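Local coordinates for KLLA0C04147p (Kluyveromyces lactis, PDB 5H2D), which binds ergosterol through its OSBP-related lipid-binding domain, the part captured here, and probably transfers sterols between membranes, at residues A[72-77]-A[336-341]; A[342-347]-A[352-357]; A[129-132]-A[137-140]; A[79-84]-A[331-336]; A[142-145]-A[151-154]. All coordinates share one frame; numbering follows the deposited sequence.

In the fold
Contacts 1, 3, 4 and 5 are buried, their centres 9 to 12 Å from the centre of the chain, whereas contact 2 lies about 20 Å out and is partly buried. Contacts 1 and 4 share helix 332-337, pressed against helix 72-77 and the turn after it; one relies on an amide pair and leucine packing, the other on a ring under a glutamate backbone plus two waters. Contacts 3 and 5 use opposite ends of strand 138-146 and rest on antiparallel backbone bonds, joined by aromatic edges in the first and by hydroxyl and amide bonds in the second. Contact 2, between loop segments, has no hydrogen bond across it and depends on an aspartate-held arginine under a leucine methyl.

Contact 1 of 5, residues A[72-77]-A[336-341]. With ERG (ergosterol), chain B.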
# COMPACT_ATOMS: atom_id res chain seq x y z
N LEU A 72 -9.36 -0.50 -3.01
CA LEU A 72 -8.47 0.18 -2.08
C LEU A 72 -7.59 -0.83 -1.33
O LEU A 72 -6.41 -0.56 -1.06
CB LEU A 72 -9.27 1.04 -1.09
CG LEU A 72 -8.87 2.52 -0.96
CD1 LEU A 72 -7.48 2.65 -0.40
CD2 LEU A 72 -9.00 3.23 -2.30
N LEU A 73 -8.13 -2.02 -1.02
CA LEU A 73 -7.34 -3.05 -0.34
C LEU A 73 -6.13 -3.46 -1.16
O LEU A 73 -5.08 -3.80 -0.59
CB LEU A 73 -8.21 -4.28 -0.06
CG LEU A 73 -9.47 -4.09 0.78
CD1 LEU A 73 -10.16 -5.43 1.06
CD2 LEU A 73 -9.10 -3.39 2.07
N GLN A 74 -6.27 -3.47 -2.48
CA GLN A 74 -5.18 -3.86 -3.35
C GLN A 74 -4.23 -2.70 -3.64
O GLN A 74 -3.02 -2.92 -3.75
CB GLN A 74 -5.76 -4.45 -4.64
CG GLN A 74 -6.50 -5.78 -4.36
CD GLN A 74 -7.40 -6.21 -5.48
OE1 GLN A 74 -8.00 -5.39 -6.16
NE2 GLN A 74 -7.53 -7.53 -5.66
N ARG A 75 -4.74 -1.46 -3.71
CA ARG A 75 -3.83 -0.33 -3.83
C ARG A 75 -2.88 -0.26 -2.65
O ARG A 75 -1.71 0.10 -2.80
CB ARG A 75 -4.61 0.98 -3.94
CG ARG A 75 -5.43 1.11 -5.20
CD ARG A 75 -4.62 0.88 -6.48
NE ARG A 75 -3.63 1.93 -6.70
CZ ARG A 75 -3.85 3.05 -7.40
NH1 ARG A 75 -5.03 3.25 -7.97
NH2 ARG A 75 -2.88 3.94 -7.52
N VAL A 76 -3.37 -0.59 -1.45
CA VAL A 76 -2.49 -0.59 -0.28
C VAL A 76 -1.45 -1.70 -0.38
O VAL A 76 -0.30 -1.53 0.06
CB VAL A 76 -3.33 -0.71 1.01
CG1 VAL A 76 -2.43 -0.92 2.20
CG2 VAL A 76 -4.18 0.56 1.19
N ALA A 77 -1.80 -2.84 -0.99
CA ALA A 77 -0.81 -3.89 -1.22
C ALA A 77 0.30 -3.45 -2.17
O ALA A 77 1.39 -4.05 -2.15
CB ALA A 77 -1.48 -5.15 -1.75
N THR A 336 -1.00 -8.46 -10.98
CA THR A 336 -0.99 -9.74 -10.26
C THR A 336 -2.02 -9.81 -9.13
O THR A 336 -2.32 -10.91 -8.66
CB THR A 336 0.39 -10.04 -9.65
OG1 THR A 336 0.64 -9.19 -8.50
CG2 THR A 336 1.51 -9.88 -10.68
N LEU A 337 -2.57 -8.68 -8.69
CA LEU A 337 -3.23 -8.64 -7.39
C LEU A 337 -4.64 -9.21 -7.44
O LEU A 337 -5.03 -9.99 -6.56
CB LEU A 337 -3.27 -7.21 -6.87
CG LEU A 337 -1.90 -6.62 -6.52
CD1 LEU A 337 -2.02 -5.14 -6.16
CD2 LEU A 337 -1.25 -7.39 -5.38
N ASN A 338 -5.44 -8.80 -8.42
CA ASN A 338 -6.82 -9.27 -8.52
C ASN A 338 -6.96 -10.51 -9.39
O ASN A 338 -8.03 -10.74 -9.96
CB ASN A 338 -7.73 -8.15 -9.06
CG ASN A 338 -9.18 -8.36 -8.65
OD1 ASN A 338 -9.45 -8.74 -7.52
ND2 ASN A 338 -10.11 -8.13 -9.59
N ALA A 339 -5.92 -11.33 -9.48
CA ALA A 339 -5.95 -12.51 -10.35
C ALA A 339 -6.72 -13.64 -9.69
O ALA A 339 -6.36 -14.06 -8.58
CB ALA A 339 -4.53 -12.97 -10.65
N PRO A 340 -7.77 -14.18 -10.33
CA PRO A 340 -8.51 -15.33 -9.77
C PRO A 340 -7.79 -16.63 -10.10
O PRO A 340 -8.27 -17.48 -10.87
CB PRO A 340 -9.87 -15.21 -10.46
CG PRO A 340 -9.52 -14.68 -11.82
CD PRO A 340 -8.37 -13.70 -11.60
N GLN A 341 -6.61 -16.77 -9.51
CA GLN A 341 -5.70 -17.87 -9.84
C GLN A 341 -6.37 -19.21 -9.55
O GLN A 341 -6.90 -19.42 -8.45
CB GLN A 341 -4.40 -17.74 -9.04
CG GLN A 341 -3.62 -16.44 -9.29
CD GLN A 341 -2.93 -16.39 -10.65
OE1 GLN A 341 -3.56 -16.20 -11.68
NE2 GLN A 341 -1.61 -16.54 -10.64
C1 ERG B . -1.40 6.15 -2.44
C2 ERG B . -0.50 5.08 -1.83
C3 ERG B . -1.16 4.61 -0.56
C4 ERG B . -2.55 4.03 -0.86
C5 ERG B . -3.36 4.93 -1.63
C6 ERG B . -4.74 4.92 -1.44
C7 ERG B . -5.62 5.71 -2.19
C8 ERG B . -5.14 6.56 -3.19
C9 ERG B . -3.73 6.77 -3.27
C10 ERG B . -2.81 5.63 -2.73
C11 ERG B . -3.23 7.31 -4.68
C12 ERG B . -4.19 8.33 -5.30
C13 ERG B . -5.59 7.69 -5.36
C14 ERG B . -6.01 7.49 -3.88
C15 ERG B . -7.47 7.12 -4.01
C16 ERG B . -7.98 8.02 -5.18
C17 ERG B . -6.70 8.67 -5.77
C18 ERG B . -5.64 6.40 -6.20
C19 ERG B . -2.75 4.54 -3.84
C20 ERG B . -6.92 8.94 -7.28
C21 ERG B . -5.71 9.50 -8.00
C22 ERG B . -8.06 9.95 -7.36
C23 ERG B . -9.38 9.56 -7.95
C24 ERG B . -10.51 10.58 -7.99
C25 ERG B . -11.22 10.47 -9.35
C26 ERG B . -10.20 10.80 -10.45
C27 ERG B . -12.39 11.46 -9.49
C28 ERG B . -11.45 10.24 -6.85
O1 ERG B . -0.33 3.60 0.12
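Gln74 meets both Leu337 and Asn338, and its carboxamide makes the polar bond that ties helix 72-77 to the end of helix 332-337. NE2 of Gln74 donates to OD1 of Asn338 over 2.9 Å, almost straight at 170°. The acceptor lies close to the Gln74 amide plane; the two amide planes stand 77° apart, and the donor meets OD1 tilted from the Asn338 carbonyl plane. Asn338 CG lies anti to its backbone N (chi1 -156°), which turns OD1 to the glutamine. The tight part is here and just beside it, where Leu337 CD1 comes within 3.4 Å of Gln74 O and 4.1 Å of Gln74 CB. Looser packing follows toward Ala77, whose CB is 4.3 Å from Leu337 CD2, and beyond Asn338 the chain runs on into a partly exposed inverse gamma turn centred on Pro340. A leucine in place of Gln74 would probably leave Asn338 OD1 without this donor and put a methyl against its amide. On another side of the same helix lies the sterol: Leu72 CD1 is 3.7 Å from ergosterol C6, and Arg75 NH1 is 3.7 Å from C18. Arg75 also forms salt bridges with Glu68 and Glu78. Helix 72-77 thus borders the sterol pocket with leucine and arginine, while its glutamine, gripped at OE1 by Ser71 N and Gln359 NE2, supplies a buried amide bonded at both its oxygen and its nitrogen.

Contact 2 of 5, residues A[342-347]-A[352-357]; sequences PHLLPW and DTRLRP
Two short 3-10 turns, 345-347 and 353-355, approach across the loop that links helix 332-337 to helix 357-363, with the CA atoms of Leu345 and Arg354 8.4 Å apart. The second begins with an Asx turn: Asp352 OD2 accepts from the backbone N of Arg354 over 2.9 Å. No hydrogen bond joins the two segments, and side chains alone make the contact. Leu344 lays its CD2 over one face of the Arg354 guanidinium, offset toward the rim, and the two side chains run at about a right angle. Carrying CG trans to the backbone N (chi1 178°), Leu344 brings CD2 within 3.5 Å of Arg354 CZ. Farther out, the ends of Leu345 and Leu355 meet obliquely, CD2 to CD2 at 4.0 Å, on the less buried side. The arginine chain is extended from CG to NE, and its NH1 makes a salt bridge to Asp352 OD2. Beyond the loop, Arg354 NH2 bonds to Glu130 O and Asp352 OD1 accepts from Glu130 N, so the pair clasps strand 128-133 at one residue. With a methionine at Arg354, the Asp352 carboxylate would probably lose its charged mate and Glu130 O the donor that reaches it from this loop. Such a carboxylate, holding its own turn and a guanidinium at once, is likely to stay ionised. The two donors approach Asp352 OD2 from opposite faces of the carboxylate plane, Arg354 NH1 on the syn side at 2.9 Å and the backbone N of the same residue from above the plane.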
# COMPACT_ATOMS: atom_id res chain seq x y z
N PRO A 342 -6.34 -20.16 -10.50
CA PRO A 342 -7.13 -21.39 -10.35
C PRO A 342 -6.84 -22.18 -9.08
O PRO A 342 -7.78 -22.68 -8.45
CB PRO A 342 -6.76 -22.20 -11.60
CG PRO A 342 -6.19 -21.22 -12.57
CD PRO A 342 -5.64 -20.06 -11.79
N HIS A 343 -5.57 -22.35 -8.71
CA HIS A 343 -5.23 -23.09 -7.50
C HIS A 343 -5.44 -22.28 -6.23
O HIS A 343 -5.44 -22.86 -5.14
CB HIS A 343 -3.77 -23.57 -7.55
CG HIS A 343 -3.55 -24.67 -8.54
ND1 HIS A 343 -3.02 -24.45 -9.79
CD2 HIS A 343 -3.80 -26.00 -8.46
CE1 HIS A 343 -2.94 -25.59 -10.44
NE2 HIS A 343 -3.41 -26.55 -9.66
N LEU A 344 -5.62 -20.96 -6.35
CA LEU A 344 -5.85 -20.12 -5.18
C LEU A 344 -7.31 -20.09 -4.75
O LEU A 344 -7.61 -20.13 -3.55
CB LEU A 344 -5.36 -18.70 -5.48
CG LEU A 344 -5.56 -17.70 -4.36
CD1 LEU A 344 -4.80 -18.12 -3.12
CD2 LEU A 344 -5.12 -16.32 -4.80
N LEU A 345 -8.23 -20.04 -5.72
CA LEU A 345 -9.64 -19.84 -5.40
C LEU A 345 -10.18 -20.77 -4.31
O LEU A 345 -10.92 -20.29 -3.45
CB LEU A 345 -10.49 -19.97 -6.68
CG LEU A 345 -10.23 -18.91 -7.75
CD1 LEU A 345 -11.08 -19.17 -8.99
CD2 LEU A 345 -10.53 -17.52 -7.19
N PRO A 346 -9.87 -22.08 -4.29
CA PRO A 346 -10.47 -22.94 -3.26
C PRO A 346 -10.06 -22.58 -1.84
O PRO A 346 -10.78 -22.94 -0.90
CB PRO A 346 -9.98 -24.35 -3.64
CG PRO A 346 -9.62 -24.24 -5.10
CD PRO A 346 -9.04 -22.85 -5.23
N TRP A 347 -8.95 -21.86 -1.66
CA TRP A 347 -8.47 -21.47 -0.34
C TRP A 347 -9.14 -20.22 0.21
O TRP A 347 -9.11 -20.00 1.42
CB TRP A 347 -6.96 -21.23 -0.38
CG TRP A 347 -6.17 -22.45 -0.72
CD1 TRP A 347 -5.75 -22.85 -1.96
CD2 TRP A 347 -5.71 -23.45 0.20
NE1 TRP A 347 -5.06 -24.05 -1.86
CE2 TRP A 347 -5.03 -24.43 -0.55
CE3 TRP A 347 -5.83 -23.62 1.58
CZ2 TRP A 347 -4.45 -25.56 0.04
CZ3 TRP A 347 -5.25 -24.74 2.17
CH2 TRP A 347 -4.57 -25.69 1.39
N ASP A 352 -12.93 -12.48 -0.07
CA ASP A 352 -11.74 -12.00 -0.76
C ASP A 352 -12.11 -11.16 -1.98
O ASP A 352 -13.01 -11.52 -2.75
CB ASP A 352 -10.82 -13.15 -1.18
CG ASP A 352 -9.47 -12.64 -1.68
OD1 ASP A 352 -8.59 -12.38 -0.83
OD2 ASP A 352 -9.30 -12.49 -2.91
N THR A 353 -11.37 -10.06 -2.17
CA THR A 353 -11.61 -9.14 -3.29
C THR A 353 -11.63 -9.84 -4.65
O THR A 353 -12.37 -9.41 -5.55
CB THR A 353 -10.54 -8.05 -3.29
OG1 THR A 353 -10.59 -7.36 -2.02
CG2 THR A 353 -10.76 -7.04 -4.46
N ARG A 354 -10.83 -10.90 -4.83
CA ARG A 354 -10.84 -11.59 -6.13
C ARG A 354 -12.23 -12.11 -6.48
O ARG A 354 -12.55 -12.28 -7.66
CB ARG A 354 -9.85 -12.75 -6.12
CG ARG A 354 -8.41 -12.30 -6.08
CD ARG A 354 -7.53 -13.51 -5.81
NE ARG A 354 -6.14 -13.16 -5.60
CZ ARG A 354 -5.63 -12.86 -4.41
NH1 ARG A 354 -6.41 -12.84 -3.35
NH2 ARG A 354 -4.34 -12.60 -4.29
N LEU A 355 -13.07 -12.35 -5.47
CA LEU A 355 -14.41 -12.86 -5.70
C LEU A 355 -15.45 -11.76 -5.83
O LEU A 355 -16.63 -12.06 -6.02
CB LEU A 355 -14.82 -13.80 -4.56
CG LEU A 355 -13.84 -14.94 -4.32
CD1 LEU A 355 -14.23 -15.79 -3.12
CD2 LEU A 355 -13.73 -15.79 -5.58
N ARG A 356 -15.04 -10.50 -5.71
CA ARG A 356 -15.99 -9.40 -5.76
C ARG A 356 -16.54 -9.23 -7.17
O ARG A 356 -15.76 -8.96 -8.09
CB ARG A 356 -15.35 -8.12 -5.24
CG ARG A 356 -16.37 -7.04 -5.12
CD ARG A 356 -15.86 -5.74 -4.55
NE ARG A 356 -16.91 -4.76 -4.72
CZ ARG A 356 -17.03 -3.63 -4.05
NH1 ARG A 356 -16.16 -3.31 -3.10
NH2 ARG A 356 -18.05 -2.82 -4.32
N PRO A 357 -17.85 -9.37 -7.39
CA PRO A 357 -18.37 -9.55 -8.76
C PRO A 357 -18.48 -8.27 -9.58
O PRO A 357 -18.34 -8.34 -10.81
CB PRO A 357 -19.75 -10.18 -8.52
CG PRO A 357 -20.16 -9.74 -7.17
CD PRO A 357 -18.86 -9.69 -6.37

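Contact 3 of 5, residues A[129-132]-A[137-140]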
# COMPACT_ATOMS: atom_id res chain seq x y z
N PHE A 129 -8.56 -9.08 1.66
CA PHE A 129 -7.71 -9.38 0.52
C PHE A 129 -6.42 -9.99 1.04
O PHE A 129 -5.77 -9.43 1.93
CB PHE A 129 -7.43 -8.13 -0.34
CG PHE A 129 -6.42 -8.38 -1.46
CD1 PHE A 129 -6.74 -9.23 -2.52
CD2 PHE A 129 -5.17 -7.78 -1.45
CE1 PHE A 129 -5.82 -9.48 -3.52
CE2 PHE A 129 -4.25 -8.03 -2.46
CZ PHE A 129 -4.58 -8.88 -3.50
N GLU A 130 -6.06 -11.15 0.51
CA GLU A 130 -4.81 -11.80 0.84
C GLU A 130 -3.90 -11.84 -0.38
O GLU A 130 -4.38 -11.85 -1.52
CB GLU A 130 -5.04 -13.23 1.33
CG GLU A 130 -5.75 -14.09 0.30
CD GLU A 130 -5.56 -15.59 0.57
OE1 GLU A 130 -4.66 -16.18 -0.07
OE2 GLU A 130 -6.29 -16.13 1.44
N TYR A 131 -2.60 -11.85 -0.13
CA TYR A 131 -1.62 -11.94 -1.22
C TYR A 131 -0.31 -12.44 -0.63
O TYR A 131 0.31 -11.75 0.19
CB TYR A 131 -1.45 -10.58 -1.90
CG TYR A 131 -0.51 -10.51 -3.09
CD1 TYR A 131 -0.94 -10.88 -4.36
CD2 TYR A 131 0.77 -9.99 -2.95
CE1 TYR A 131 -0.10 -10.78 -5.46
CE2 TYR A 131 1.63 -9.88 -4.05
CZ TYR A 131 1.18 -10.27 -5.29
OH TYR A 131 2.02 -10.15 -6.37
N SER A 132 0.11 -13.64 -1.04
CA SER A 132 1.38 -14.18 -0.59
C SER A 132 2.29 -14.36 -1.79
O SER A 132 1.84 -14.59 -2.92
CB SER A 132 1.19 -15.51 0.13
OG SER A 132 0.41 -15.33 1.30
N SER A 137 8.88 -14.91 0.09
CA SER A 137 8.66 -15.35 1.47
C SER A 137 7.86 -14.35 2.30
O SER A 137 8.07 -14.24 3.51
CB SER A 137 9.99 -15.67 2.16
OG SER A 137 10.59 -16.80 1.55
N TYR A 138 6.90 -13.63 1.70
CA TYR A 138 6.03 -12.79 2.51
C TYR A 138 4.56 -13.11 2.28
O TYR A 138 4.17 -13.67 1.25
CB TYR A 138 6.29 -11.28 2.29
CG TYR A 138 5.87 -10.67 0.96
CD1 TYR A 138 4.53 -10.49 0.65
CD2 TYR A 138 6.82 -10.19 0.06
CE1 TYR A 138 4.14 -9.89 -0.54
CE2 TYR A 138 6.44 -9.58 -1.13
CZ TYR A 138 5.10 -9.44 -1.43
OH TYR A 138 4.73 -8.84 -2.61
N ARG A 139 3.75 -12.76 3.28
CA ARG A 139 2.30 -12.87 3.21
C ARG A 139 1.71 -11.53 3.62
O ARG A 139 2.14 -10.93 4.60
CB ARG A 139 1.76 -14.00 4.11
CG ARG A 139 1.91 -13.76 5.61
CD ARG A 139 1.54 -15.02 6.39
NE ARG A 139 1.34 -14.72 7.80
CZ ARG A 139 1.09 -15.62 8.74
NH1 ARG A 139 1.05 -16.91 8.42
NH2 ARG A 139 0.90 -15.24 9.99
N PHE A 140 0.73 -11.06 2.85
CA PHE A 140 0.00 -9.82 3.08
C PHE A 140 -1.46 -10.14 3.32
O PHE A 140 -2.05 -10.94 2.59
CB PHE A 140 0.13 -8.88 1.87
CG PHE A 140 -0.81 -7.69 1.90
CD1 PHE A 140 -0.39 -6.49 2.48
CD2 PHE A 140 -2.08 -7.76 1.34
CE1 PHE A 140 -1.25 -5.39 2.50
CE2 PHE A 140 -2.93 -6.65 1.35
CZ PHE A 140 -2.50 -5.48 1.93
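Rings meet edge to edge across strands 128-133 and 138-146: Phe129 CD2 touches Phe140 CE2 at 3.8 Å, each atom near the plane of the other ring, and the two side chains cross at about a right angle. The Tyr131 ring receives Tyr138 OH at its edge, in plane, with CE2 3.6 Å from that oxygen; Tyr131 CB comes obliquely to the Phe140 ring. Tyr138 sits with CG between its backbone N and carbonyl carbon (chi1 70°), leaning its ring over to Tyr131. Outside the pair, Leu337 packs on Phe129 and Tyr131, Ala77 on Phe129 and Phe140, and Tyr131 OH bonds to Thr336 OG1. Beneath the rings, Tyr131 and Phe140 form a hydrogen-bonded antiparallel pair, Tyr131 N to Phe140 O at 2.9 Å and Phe140 N to Tyr131 O at 2.8 Å. Ser132 and Arg139 follow as a non-hydrogen-bonded pair on the other face, where Ser132 OG lies 3.4 Å from Arg139 CB and bonds to Ser21 O. Arg139 bonds to Ser21 OG and forms salt bridges with Glu19 and Glu157. At the turn end, Ser137 and Tyr138 both oppose Arg133, a G1 beta bulge closing the hairpin of the two strands.

Contact 4 of 5, residues A[79-84]-A[331-336]; sequences DLEYAD and TKFAVT
Glu81 lies flat over the ring of Phe333. Its CA sits 3.9 Å from the ring centroid and only 3° off the normal, a CH-pi contact over the centre of the face. From there the side chain runs back along the phenylalanine in the opposite direction, CG reaching Phe333 CB at 3.8 Å, and the carboxylate and ring planes are nearly parallel, 4° apart. CG anti to the backbone N (chi1 -179°) and an extended chain beyond it carry the carboxylate past the ring to the start of helix 332-337. Leu80 adds a looser touch, its CB 4.4 Å from Phe333 CZ. Two waters fill in the polar end: one donates to Glu81 OE1 and accepts from Thr331 OG1, the other donates to OE2 and accepts from Phe333 N. Through these waters the glutamate reaches both the cap residue and the first turn of the helix, for Thr331 is its N-cap, with OG1 accepting from Ala334 N at 2.9 Å. Glu81 itself belongs to a type I turn from Leu80 to Ala83, and Asn321 ND2 also bonds to its OE2. Farther out, Tyr138 packs on both Leu80 and Phe333, while Asp79, which touches ergosterol, pairs with Lys205.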
# COMPACT_ATOMS: atom_id res chain seq x y z
N ASP A 79 2.09 -1.07 -1.76
CA ASP A 79 3.22 -0.71 -0.90
C ASP A 79 4.36 -1.71 -1.04
O ASP A 79 5.53 -1.37 -0.82
CB ASP A 79 2.83 -0.71 0.59
CG ASP A 79 1.97 0.45 1.02
OD1 ASP A 79 1.84 1.46 0.28
OD2 ASP A 79 1.42 0.33 2.14
N LEU A 80 4.03 -2.94 -1.40
CA LEU A 80 4.99 -4.04 -1.37
C LEU A 80 5.72 -4.25 -2.69
O LEU A 80 6.51 -5.20 -2.79
CB LEU A 80 4.27 -5.33 -0.98
CG LEU A 80 3.55 -5.26 0.36
CD1 LEU A 80 2.91 -6.59 0.69
CD2 LEU A 80 4.54 -4.82 1.46
N GLU A 81 5.48 -3.42 -3.71
CA GLU A 81 6.03 -3.70 -5.03
C GLU A 81 7.55 -3.86 -4.98
O GLU A 81 8.11 -4.73 -5.65
CB GLU A 81 5.66 -2.60 -6.02
CG GLU A 81 6.20 -2.86 -7.42
CD GLU A 81 5.68 -1.87 -8.46
OE1 GLU A 81 4.82 -1.02 -8.13
OE2 GLU A 81 6.13 -1.93 -9.62
N TYR A 82 8.23 -3.03 -4.20
CA TYR A 82 9.69 -3.06 -4.10
C TYR A 82 10.15 -3.51 -2.72
O TYR A 82 11.11 -2.98 -2.16
CB TYR A 82 10.27 -1.69 -4.45
CG TYR A 82 9.84 -1.20 -5.82
CD1 TYR A 82 10.56 -1.54 -6.97
CD2 TYR A 82 8.71 -0.39 -5.98
CE1 TYR A 82 10.18 -1.10 -8.23
CE2 TYR A 82 8.33 0.06 -7.24
CZ TYR A 82 9.05 -0.31 -8.36
OH TYR A 82 8.65 0.15 -9.60
N ALA A 83 9.45 -4.49 -2.14
CA ALA A 83 9.75 -4.97 -0.80
C ALA A 83 11.13 -5.62 -0.69
O ALA A 83 11.60 -5.80 0.44
CB ALA A 83 8.68 -5.96 -0.36
N ASP A 84 11.78 -5.96 -1.81
CA ASP A 84 13.18 -6.41 -1.76
C ASP A 84 14.04 -5.43 -0.98
O ASP A 84 15.04 -5.82 -0.36
CB ASP A 84 13.75 -6.59 -3.17
CG ASP A 84 13.26 -7.87 -3.86
OD1 ASP A 84 12.59 -8.68 -3.20
OD2 ASP A 84 13.55 -8.06 -5.06
N THR A 331 0.10 -1.27 -13.45
CA THR A 331 1.47 -1.77 -13.44
C THR A 331 1.48 -3.29 -13.56
O THR A 331 0.47 -3.96 -13.32
CB THR A 331 2.20 -1.39 -12.15
OG1 THR A 331 1.50 -1.97 -11.03
CG2 THR A 331 2.29 0.13 -11.99
N LYS A 332 2.65 -3.85 -13.89
CA LYS A 332 2.80 -5.30 -13.85
C LYS A 332 2.42 -5.85 -12.49
O LYS A 332 1.70 -6.85 -12.38
CB LYS A 332 4.24 -5.70 -14.18
CG LYS A 332 4.65 -5.60 -15.64
CD LYS A 332 5.84 -6.56 -15.90
CE LYS A 332 7.09 -5.84 -16.39
NZ LYS A 332 7.73 -5.01 -15.33
N PHE A 333 2.92 -5.22 -11.42
CA PHE A 333 2.63 -5.71 -10.08
C PHE A 333 1.13 -5.65 -9.80
O PHE A 333 0.56 -6.60 -9.26
CB PHE A 333 3.40 -4.91 -9.04
CG PHE A 333 3.25 -5.44 -7.64
CD1 PHE A 333 3.97 -6.55 -7.22
CD2 PHE A 333 2.42 -4.81 -6.72
CE1 PHE A 333 3.84 -7.03 -5.93
CE2 PHE A 333 2.28 -5.29 -5.44
CZ PHE A 333 3.00 -6.39 -5.04
N ALA A 334 0.48 -4.54 -10.18
CA ALA A 334 -0.94 -4.43 -9.91
C ALA A 334 -1.74 -5.48 -10.66
O ALA A 334 -2.75 -5.97 -10.15
CB ALA A 334 -1.45 -3.02 -10.26
N VAL A 335 -1.30 -5.86 -11.86
CA VAL A 335 -1.97 -6.91 -12.62
C VAL A 335 -2.00 -8.22 -11.85
O VAL A 335 -2.94 -9.02 -12.00
CB VAL A 335 -1.31 -7.06 -14.00
CG1 VAL A 335 -1.76 -8.36 -14.68
CG2 VAL A 335 -1.69 -5.88 -14.89
N THR A 336 -1.00 -8.46 -10.98
CA THR A 336 -0.99 -9.74 -10.26
C THR A 336 -2.02 -9.81 -9.13
O THR A 336 -2.32 -10.91 -8.66
CB THR A 336 0.39 -10.04 -9.65
OG1 THR A 336 0.64 -9.19 -8.50
CG2 THR A 336 1.51 -9.88 -10.68
O HOH W 1 2.08 -1.58 -8.52
O HOH W 2 5.30 -3.52 -11.63

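Contact 5 of 5, residues A[142-145]-A[151-154]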
# COMPACT_ATOMS: atom_id res chain seq x y z
N THR A 142 -5.32 -8.07 4.52
CA THR A 142 -6.00 -6.83 4.90
C THR A 142 -7.50 -7.10 5.00
O THR A 142 -8.05 -7.93 4.28
CB THR A 142 -5.70 -5.70 3.89
OG1 THR A 142 -6.34 -4.49 4.31
CG2 THR A 142 -6.19 -6.05 2.49
N GLU A 143 -8.15 -6.38 5.93
CA GLU A 143 -9.59 -6.42 6.12
C GLU A 143 -10.13 -5.00 6.12
O GLU A 143 -9.52 -4.10 6.71
CB GLU A 143 -9.98 -7.11 7.44
CG GLU A 143 -11.48 -7.11 7.72
CD GLU A 143 -11.85 -7.84 9.02
OE1 GLU A 143 -13.06 -8.02 9.27
OE2 GLU A 143 -10.95 -8.23 9.77
N GLN A 144 -11.28 -4.80 5.47
CA GLN A 144 -11.97 -3.51 5.56
C GLN A 144 -12.68 -3.49 6.91
O GLN A 144 -13.70 -4.17 7.10
CB GLN A 144 -12.93 -3.33 4.39
CG GLN A 144 -13.48 -1.90 4.27
CD GLN A 144 -12.44 -0.90 3.79
OE1 GLN A 144 -11.27 -1.23 3.59
NE2 GLN A 144 -12.88 0.36 3.61
N VAL A 145 -12.12 -2.74 7.87
CA VAL A 145 -12.62 -2.72 9.25
C VAL A 145 -13.68 -1.66 9.50
O VAL A 145 -14.38 -1.73 10.53
CB VAL A 145 -11.44 -2.57 10.24
CG1 VAL A 145 -10.55 -3.79 10.17
CG2 VAL A 145 -10.63 -1.32 9.93
N ILE A 151 -12.02 2.46 6.27
CA ILE A 151 -10.72 2.17 6.88
C ILE A 151 -10.35 0.72 6.59
O ILE A 151 -11.18 -0.18 6.76
CB ILE A 151 -10.73 2.39 8.40
CG1 ILE A 151 -11.15 3.83 8.71
CG2 ILE A 151 -9.34 2.11 8.96
CD1 ILE A 151 -11.23 4.12 10.22
N SER A 152 -9.09 0.50 6.18
CA SER A 152 -8.51 -0.82 5.96
C SER A 152 -7.42 -1.04 6.99
O SER A 152 -6.66 -0.12 7.31
CB SER A 152 -7.91 -0.93 4.54
OG SER A 152 -8.75 -0.32 3.56
N ALA A 153 -7.34 -2.26 7.54
CA ALA A 153 -6.23 -2.65 8.39
C ALA A 153 -5.39 -3.67 7.65
O ALA A 153 -5.94 -4.57 7.01
CB ALA A 153 -6.73 -3.26 9.70
N THR A 154 -4.06 -3.57 7.75
CA THR A 154 -3.18 -4.51 7.06
C THR A 154 -2.27 -5.24 8.03
O THR A 154 -2.06 -4.82 9.17
CB THR A 154 -2.29 -3.83 6.02
OG1 THR A 154 -1.21 -3.17 6.70
CG2 THR A 154 -3.07 -2.82 5.17
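Gln144 and Ser152 face each other as a non-hydrogen-bonded antiparallel pair, and the glutamine side chain folds back over the strand opposite. It leaves with CG trans to the backbone N (chi1 -168°), and a bend at chi2 of 72° swings the amide across. Following it outward from CB, CG lies 3.8 Å from Ile151 O and CD 3.3 Å from the same oxygen. At the tip OE1 accepts from Ser152 OG over 2.7 Å, the donor slightly tilted from the carbonyl plane. NE2 ends beside the backbone of Ile151, 3.5 Å from its N, without a bond there. Between these strands, Glu143 and Ala153 form the hydrogen-bonded pair, and Ala153 N reaches Glu143 O at a straight 171°. Ala153 O takes two donors: Glu143 N in its carbonyl plane, and Thr142 OG1 from above it at 2.7 Å. On the other side of the sheet from Gln144, Val145 CG1 packs on Ala153 CB, and its CG2 on Ile151 CG2, with Trp413 covering all three residues. The Glu143 carboxylate points away to Arg398 N and Trp399 N. Leu73 of helix 72-77 lies against Thr142, Gln144 and Ser152. The hairpin of strands 138-146 and 151-157 thus has its valine, isoleucine and alanine under a tryptophan, and Thr142, Gln144 and Ser152 under the helix that borders the sterol pocket. Buried there, Ser152 OG gives its proton to Gln144 OE1 and Thr142 OG1 to Ala153 O, which implies that each of these two hydroxyls finds its acceptor within the hairpin.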